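Local coordinates for HTH marR-type domain-containing protein (PDB 7DVR) that senses heme, which it binds at its iron, and probably acts as a MarR-type DNA-binding transcriptional regulator, at residues D49-I52 with K53-E56. Sequence-based numbering, arbitrary orientation.
Sequences DMSI and KDAE
With chi1 of Ser-51 at 58°, OG sits between its own backbone N and carbonyl carbon, while Asp-54 swings CG beside its backbone N (chi1 -64°); each side chain thereby bonds to the other's backbone N-H, closing a capping box at the start of helix 52-59. Ser-51 is the N-cap: its OG accepts from Asp-54 N at 3.2 Å. In return Asp-54 OD2 takes Ser-51 N at 3.1 Å in a nearly straight bond (171°), the donor arriving on the anti side of the carboxylate and somewhat out of its plane. The carboxylate lies by the first turn, where the helix dipole would be expected to favour its negative charge. The i to i+4 backbone bonds of the helix follow directly, Ala-55 N donating to Ser-51 O at 2.8 Å and Glu-56 N to Ile-52 O at 3.0 Å.

In the winged helix-turn-helix of this family, the box marks the switch from the short edge strand 50-51, paired with strand 91-95, into helix 52-59. Met-50 runs past Asp-54 in the opposite direction to pack on Leu-38, His-41 and Leu-42 of helix 34-44, whereas Ile-52 leans on Ala-66 and Val-70 of helix 63-75. Glu-56 reaches back along the first turn, leaving its OE2 4.0 Å from Ile-52 CG2.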
ATOM      1  N   ASP A  49     -16.033  -0.210 -33.341  1.00 47.02           N
ATOM      2  CA  ASP A  49     -15.379  -1.518 -33.177  1.00 46.40           C
ATOM      3  C   ASP A  49     -14.071  -1.304 -32.444  1.00 45.08           C
ATOM      4  O   ASP A  49     -13.534  -0.225 -32.434  1.00 45.44           O
ATOM      5  CB  ASP A  49     -15.196  -2.194 -34.524  1.00 49.57           C
ATOM      6  CG  ASP A  49     -16.502  -2.713 -35.088  1.00 49.48           C
ATOM      7  OD1 ASP A  49     -17.048  -3.738 -34.562  1.00 45.14           O
ATOM      8  OD2 ASP A  49     -17.011  -2.047 -36.018  1.00 44.81           O
ATOM      9  N   MET A  50     -13.541  -2.395 -31.960  1.00 44.05           N
ATOM     10  CA  MET A  50     -12.299  -2.416 -31.181  0.50 42.66           C
ATOM     11  C   MET A  50     -11.444  -3.565 -31.693  1.00 41.89           C
ATOM     12  O   MET A  50     -11.832  -4.669 -31.553  1.00 42.87           O
ATOM     13  CB  MET A  50     -12.587  -2.561 -29.685  0.50 43.12           C
ATOM     14  CG  MET A  50     -11.333  -2.765 -28.820  0.50 42.42           C
ATOM     15  SD  MET A  50     -11.825  -3.222 -26.949  0.50 47.50           S
ATOM     16  CE  MET A  50     -12.584  -1.624 -26.553  0.50 44.70           C
ATOM     17  N   SER A  51     -10.299  -3.225 -32.240  1.00 45.00           N
ATOM     18  CA  SER A  51      -9.308  -4.244 -32.649  1.00 44.59           C
ATOM     19  C   SER A  51      -8.393  -4.481 -31.426  1.00 43.91           C
ATOM     20  O   SER A  51      -8.367  -3.676 -30.451  1.00 44.89           O
ATOM     21  CB  SER A  51      -8.613  -3.885 -33.906  1.00 47.30           C
ATOM     22  OG  SER A  51      -7.965  -2.636 -33.732  1.00 44.86           O
ATOM     23  N   ILE A  52      -7.502  -5.449 -31.559  1.00 47.20           N
ATOM     24  CA  ILE A  52      -6.479  -5.637 -30.504  1.00 48.69           C
ATOM     25  C   ILE A  52      -5.595  -4.401 -30.455  1.00 49.24           C
ATOM     26  O   ILE A  52      -5.301  -3.921 -29.378  1.00 49.53           O
ATOM     27  CB  ILE A  52      -5.742  -6.953 -30.716  1.00 52.43           C
ATOM     28  CG1 ILE A  52      -6.754  -8.101 -30.588  1.00 54.15           C
ATOM     29  CG2 ILE A  52      -4.634  -7.071 -29.699  1.00 55.22           C
ATOM     30  CD1 ILE A  52      -6.280  -9.429 -31.072  1.00 55.77           C
ATOM     31  N   LYS A  53      -5.275  -3.848 -31.613  1.00 49.05           N
ATOM     32  CA  LYS A  53      -4.525  -2.595 -31.665  1.00 50.39           C
ATOM     33  C   LYS A  53      -5.303  -1.520 -30.913  1.00 49.03           C
ATOM     34  O   LYS A  53      -4.682  -0.755 -30.247  1.00 48.74           O
ATOM     35  CB  LYS A  53      -4.329  -2.163 -33.123  1.00 52.21           C
ATOM     36  CG  LYS A  53      -3.935  -0.713 -33.250  1.00 58.40           C
ATOM     37  CD  LYS A  53      -3.189  -0.417 -34.565  1.00 61.14           C
ATOM     38  CE  LYS A  53      -2.783   1.037 -34.709  1.00 64.06           C
ATOM     39  NZ  LYS A  53      -3.883   1.876 -35.237  1.00 64.99           N
ATOM     40  N   ASP A  54      -6.613  -1.402 -31.087  1.00 48.78           N
ATOM     41  CA  ASP A  54      -7.344  -0.348 -30.344  1.00 49.79           C
ATOM     42  C   ASP A  54      -7.193  -0.646 -28.861  1.00 53.40           C
ATOM     43  O   ASP A  54      -7.027   0.314 -28.062  1.00 53.08           O
ATOM     44  CB  ASP A  54      -8.799  -0.216 -30.810  1.00 47.82           C
ATOM     45  CG  ASP A  54      -8.954   0.245 -32.256  1.00 52.00           C
ATOM     46  OD1 ASP A  54      -8.284   1.172 -32.650  1.00 49.90           O
ATOM     47  OD2 ASP A  54      -9.767  -0.309 -32.961  1.00 54.77           O
ATOM     48  N   ALA A  55      -7.282  -1.928 -28.480  1.00 53.67           N
ATOM     49  CA  ALA A  55      -7.175  -2.294 -27.047  1.00 56.88           C
ATOM     50  C   ALA A  55      -5.846  -1.774 -26.460  1.00 57.28           C
ATOM     51  O   ALA A  55      -5.880  -1.066 -25.428  1.00 54.94           O
ATOM     52  CB  ALA A  55      -7.354  -3.780 -26.850  1.00 57.16           C
ATOM     53  N   GLU A  56      -4.713  -2.082 -27.107  1.00 58.44           N
ATOM     54  CA  GLU A  56      -3.365  -1.557 -26.720  1.00 58.62           C
ATOM     55  C   GLU A  56      -3.427  -0.045 -26.476  1.00 60.81           C
ATOM     56  O   GLU A  56      -2.965   0.438 -25.430  1.00 64.00           O
ATOM     57  CB  GLU A  56      -2.308  -1.763 -27.815  1.00 59.79           C
ATOM     58  CG  GLU A  56      -2.003  -3.205 -28.162  1.00 60.17           C
ATOM     59  CD  GLU A  56      -1.374  -3.450 -29.527  1.00 61.51           C
ATOM     60  OE1 GLU A  56      -0.605  -2.635 -29.976  1.00 62.29           O
ATOM     61  OE2 GLU A  56      -1.670  -4.481 -30.118  1.00 66.02           O
TER